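Local coordinates for putative monooxygenase (PDB 3MCS), which is probably a monooxygenase of the antibiotic biosynthesis monooxygenase family, at residues E20-V31 with L44-T54. Residues are numbered along the deposited sequence; the frame is centred on the assembly and turned at random.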
loop_
_atom_site.group_PDB
_atom_site.type_symbol
_atom_site.label_atom_id
_atom_site.label_comp_id
_atom_site.label_asym_id
_atom_site.label_seq_id
_atom_site.Cartn_x
_atom_site.Cartn_y
_atom_site.Cartn_z
ATOM N N GLU A 20 9.519 -2.606 -19.618
ATOM C CA GLU A 20 9.730 -2.967 -18.226
ATOM C C GLU A 20 11.037 -2.382 -17.732
ATOM O O GLU A 20 11.086 -1.855 -16.645
ATOM C CB GLU A 20 9.698 -4.491 -18.027
ATOM C CG GLU A 20 8.388 -5.150 -18.536
ATOM C CD GLU A 20 8.189 -6.579 -18.048
ATOM O OE1 GLU A 20 9.068 -7.094 -17.308
ATOM O OE2 GLU A 20 7.142 -7.176 -18.407
ATOM N N THR A 21 12.094 -2.442 -18.529
ATOM C CA THR A 21 13.371 -1.886 -18.100
ATOM C C THR A 21 13.267 -0.402 -17.743
ATOM O O THR A 21 13.706 0.011 -16.669
ATOM C CB THR A 21 14.454 -2.102 -19.152
ATOM O OG1 THR A 21 14.731 -3.504 -19.223
ATOM C CG2 THR A 21 15.734 -1.364 -18.782
ATOM N N SER A 22 12.663 0.381 -18.629
ATOM C CA SER A 22 12.515 1.812 -18.397
ATOM C C SER A 22 11.648 2.067 -17.192
ATOM O O SER A 22 11.921 2.985 -16.421
ATOM C CB SER A 22 11.933 2.527 -19.613
ATOM O OG SER A 22 12.896 2.660 -20.636
ATOM N N TYR A 23 10.597 1.258 -17.042
ATOM C CA TYR A 23 9.702 1.370 -15.898
ATOM C C TYR A 23 10.456 1.191 -14.579
ATOM O O TYR A 23 10.308 2.018 -13.691
ATOM C CB TYR A 23 8.535 0.378 -16.023
ATOM C CG TYR A 23 7.929 -0.131 -14.716
ATOM C CD1 TYR A 23 7.248 0.714 -13.848
ATOM C CD2 TYR A 23 8.005 -1.484 -14.381
ATOM C CE1 TYR A 23 6.690 0.228 -12.659
ATOM C CE2 TYR A 23 7.447 -1.976 -13.208
ATOM C CZ TYR A 23 6.791 -1.119 -12.355
ATOM O OH TYR A 23 6.244 -1.626 -11.191
ATOM N N LYS A 24 11.278 0.142 -14.470
ATOM C CA LYS A 24 12.000 -0.155 -13.213
ATOM C C LYS A 24 13.011 0.954 -12.848
ATOM O O LYS A 24 13.082 1.375 -11.708
ATOM C CB LYS A 24 12.677 -1.556 -13.258
ATOM C CG LYS A 24 11.687 -2.739 -13.262
ATOM C CD LYS A 24 12.367 -4.090 -13.436
ATOM N N SER A 25 13.783 1.394 -13.832
ATOM C CA SER A 25 14.762 2.462 -13.672
ATOM C C SER A 25 14.153 3.769 -13.181
ATOM O O SER A 25 14.670 4.387 -12.233
ATOM C CB SER A 25 15.458 2.733 -15.017
ATOM O OG SER A 25 16.800 2.338 -14.989
ATOM N N ALA A 26 13.078 4.190 -13.854
ATOM C CA ALA A 26 12.385 5.426 -13.531
ATOM C C ALA A 26 11.697 5.344 -12.170
ATOM O O ALA A 26 11.665 6.338 -11.440
ATOM C CB ALA A 26 11.394 5.772 -14.611
ATOM N N THR A 27 11.148 4.185 -11.811
ATOM C CA THR A 27 10.504 4.055 -10.501
ATOM C C THR A 27 11.573 4.027 -9.406
ATOM O O THR A 27 11.388 4.624 -8.348
ATOM C CB THR A 27 9.625 2.830 -10.400
ATOM O OG1 THR A 27 8.715 2.837 -11.487
ATOM C CG2 THR A 27 8.835 2.847 -9.110
ATOM N N GLU A 28 12.700 3.361 -9.657
ATOM C CA GLU A 28 13.788 3.350 -8.681
ATOM C C GLU A 28 14.276 4.782 -8.407
ATOM O O GLU A 28 14.376 5.194 -7.245
ATOM C CB GLU A 28 14.961 2.471 -9.134
ATOM C CG GLU A 28 14.727 0.966 -8.988
ATOM C CD GLU A 28 15.870 0.096 -9.542
ATOM O OE1 GLU A 28 16.918 0.635 -9.985
ATOM O OE2 GLU A 28 15.694 -1.146 -9.536
ATOM N N ASP A 29 14.582 5.529 -9.472
ATOM C CA ASP A 29 15.020 6.909 -9.326
ATOM C C ASP A 29 13.993 7.723 -8.536
ATOM O O ASP A 29 14.346 8.475 -7.641
ATOM C CB ASP A 29 15.226 7.594 -10.687
ATOM C CG ASP A 29 16.356 6.980 -11.512
ATOM O OD1 ASP A 29 16.989 6.019 -11.022
ATOM O OD2 ASP A 29 16.578 7.472 -12.659
ATOM N N TYR A 30 12.718 7.559 -8.860
ATOM C CA TYR A 30 11.668 8.358 -8.225
ATOM C C TYR A 30 11.608 8.110 -6.741
ATOM O O TYR A 30 11.564 9.057 -5.940
ATOM C CB TYR A 30 10.330 8.061 -8.907
ATOM C CG TYR A 30 9.095 8.641 -8.272
ATOM C CD1 TYR A 30 8.886 9.994 -8.236
ATOM C CD2 TYR A 30 8.095 7.817 -7.788
ATOM C CE1 TYR A 30 7.740 10.521 -7.670
ATOM C CE2 TYR A 30 6.939 8.332 -7.241
ATOM C CZ TYR A 30 6.768 9.688 -7.178
ATOM O OH TYR A 30 5.621 10.231 -6.639
ATOM N N VAL A 31 11.644 6.836 -6.368
ATOM C CA VAL A 31 11.562 6.462 -4.952
ATOM C C VAL A 31 12.803 6.941 -4.210
ATOM O O VAL A 31 12.687 7.503 -3.114
ATOM C CB VAL A 31 11.328 4.933 -4.770
ATOM C CG1 VAL A 31 11.444 4.546 -3.341
ATOM C CG2 VAL A 31 9.974 4.530 -5.318
ATOM N N LEU A 44 7.596 5.444 0.615
ATOM C CA LEU A 44 7.171 5.130 -0.760
ATOM C C LEU A 44 7.455 3.656 -1.011
ATOM O O LEU A 44 8.494 3.155 -0.611
ATOM C CB LEU A 44 7.824 6.036 -1.822
ATOM C CG LEU A 44 7.052 7.344 -2.002
ATOM C CD1 LEU A 44 7.390 8.284 -0.910
ATOM C CD2 LEU A 44 7.369 7.983 -3.332
ATOM N N PHE A 45 6.514 2.974 -1.650
ATOM C CA PHE A 45 6.630 1.547 -1.867
ATOM C C PHE A 45 6.247 1.184 -3.287
ATOM O O PHE A 45 5.096 1.239 -3.633
ATOM C CB PHE A 45 5.699 0.861 -0.880
ATOM C CG PHE A 45 5.872 1.340 0.538
ATOM C CD1 PHE A 45 5.250 2.489 0.972
ATOM C CD2 PHE A 45 6.656 0.634 1.434
ATOM C CE1 PHE A 45 5.406 2.948 2.277
ATOM C CE2 PHE A 45 6.812 1.077 2.743
ATOM C CZ PHE A 45 6.186 2.241 3.160
ATOM N N ALA A 46 7.216 0.849 -4.121
ATOM C CA ALA A 46 6.942 0.447 -5.500
ATOM C C ALA A 46 6.970 -1.069 -5.610
ATOM O O ALA A 46 7.930 -1.698 -5.183
ATOM C CB ALA A 46 7.966 1.051 -6.436
ATOM N N ALA A 47 5.912 -1.639 -6.172
ATOM C CA ALA A 47 5.787 -3.076 -6.381
ATOM C C ALA A 47 5.197 -3.332 -7.761
ATOM O O ALA A 47 4.795 -2.398 -8.444
ATOM C CB ALA A 47 4.897 -3.685 -5.320
ATOM N N THR A 48 5.120 -4.595 -8.164
ATOM C CA THR A 48 4.609 -4.956 -9.473
ATOM C C THR A 48 3.754 -6.214 -9.392
ATOM O O THR A 48 4.067 -7.121 -8.629
ATOM C CB THR A 48 5.771 -5.252 -10.480
ATOM O OG1 THR A 48 6.720 -4.191 -10.494
ATOM C CG2 THR A 48 5.255 -5.426 -11.860
ATOM N N ASP A 49 2.694 -6.253 -10.199
ATOM C CA ASP A 49 1.847 -7.429 -10.381
ATOM C C ASP A 49 2.074 -7.849 -11.832
ATOM O O ASP A 49 1.737 -7.118 -12.744
ATOM C CB ASP A 49 0.384 -7.088 -10.121
ATOM C CG ASP A 49 -0.537 -8.293 -10.170
ATOM O OD1 ASP A 49 -0.075 -9.429 -10.390
ATOM O OD2 ASP A 49 -1.755 -8.098 -9.982
ATOM N N GLU A 50 2.686 -9.004 -12.057
ATOM C CA GLU A 50 2.990 -9.450 -13.425
ATOM C C GLU A 50 1.995 -10.446 -14.044
ATOM O O GLU A 50 2.168 -10.871 -15.195
ATOM C CB GLU A 50 4.423 -10.003 -13.496
ATOM C CG GLU A 50 5.474 -8.954 -13.121
ATOM C CD GLU A 50 6.845 -9.172 -13.781
ATOM O OE1 GLU A 50 7.394 -10.309 -13.727
ATOM O OE2 GLU A 50 7.378 -8.166 -14.338
ATOM N N ARG A 51 0.940 -10.785 -13.309
ATOM C CA ARG A 51 -0.086 -11.674 -13.823
ATOM C C ARG A 51 -0.842 -11.008 -14.975
ATOM O O ARG A 51 -1.159 -9.836 -14.898
ATOM C CB ARG A 51 -1.069 -12.027 -12.721
ATOM C CG ARG A 51 -0.478 -12.851 -11.595
ATOM C CD ARG A 51 -1.513 -13.083 -10.507
ATOM N NE ARG A 51 -1.905 -11.828 -9.852
ATOM C CZ ARG A 51 -2.920 -11.710 -8.998
ATOM N NH1 ARG A 51 -3.664 -12.762 -8.686
ATOM N NH2 ARG A 51 -3.215 -10.525 -8.470
ATOM N N ASP A 52 -1.121 -11.755 -16.039
ATOM C CA ASP A 52 -1.849 -11.238 -17.219
ATOM C C ASP A 52 -1.124 -10.110 -17.970
ATOM O O ASP A 52 -0.623 -10.299 -19.084
ATOM C CB ASP A 52 -3.270 -10.759 -16.841
ATOM C CG ASP A 52 -4.099 -11.842 -16.197
ATOM O OD1 ASP A 52 -3.740 -13.037 -16.335
ATOM O OD2 ASP A 52 -5.115 -11.498 -15.555
ATOM N N LYS A 53 -1.107 -8.937 -17.354
ATOM C CA LYS A 53 -0.514 -7.744 -17.928
ATOM C C LYS A 53 0.203 -7.062 -16.790
ATOM O O LYS A 53 -0.401 -6.834 -15.744
ATOM C CB LYS A 53 -1.623 -6.827 -18.475
ATOM C CG LYS A 53 -2.591 -7.518 -19.522
ATOM C CD LYS A 53 -3.926 -6.741 -19.822
ATOM C CE LYS A 53 -4.910 -6.612 -18.592
ATOM N NZ LYS A 53 -5.500 -7.897 -18.046
ATOM N N THR A 54 1.480 -6.743 -16.968
ATOM C CA THR A 54 2.269 -6.121 -15.917
ATOM C C THR A 54 1.639 -4.819 -15.412
ATOM O O THR A 54 1.457 -3.889 -16.189
ATOM C CB THR A 54 3.690 -5.827 -16.425
ATOM O OG1 THR A 54 4.323 -7.055 -16.801
ATOM C CG2 THR A 54 4.527 -5.113 -15.340
HETATM O O HOH W 1 5.601 0.260 -9.454
#
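The phenol oxygen of Y23 is gripped by two partners: T48 OG1, 2.7 Å from Y23 OH, and a water 2.6 Å from Y23 OH, both at the ring edge and in its plane. The same water donates to A47 O, so helix 20-37 is tied to both a side chain and the backbone of strand 41-49. This is helix-on-sheet packing in the ferredoxin-like fold of the dimeric alpha-beta-barrel superfamily, here with two such family regions in a single chain, and it illustrates how a buried tyrosine can cross such an interface and still satisfy its hydroxyl. With CG anti to the backbone N (chi1 151°), the ring reaches across to the strand; residues 20-31 and 44-49 run nearly antiparallel, at 167°.

Farther along, the methyl T27 CG2 packs against A46 CB, while T27 OG1 turns back to the helix carbonyl Y23 O. V31 straddles two strand residues, CG1 against L44 CB and CG2 against A46 CB. L44 CD2 also touches CE2 of Y30, whose hydroxyl binds E60 and H71.

The opposite end is polar and more open. E20 OE1 and E50 OE2 are like charges 3.6 Å apart, which may favour protonation of one of them; E50 OE1 has a weak hydrogen bond to Q203. T54 OG1 donates to E20 OE2 at 3.2 Å, arriving from above the carboxylate, 56° out of its plane.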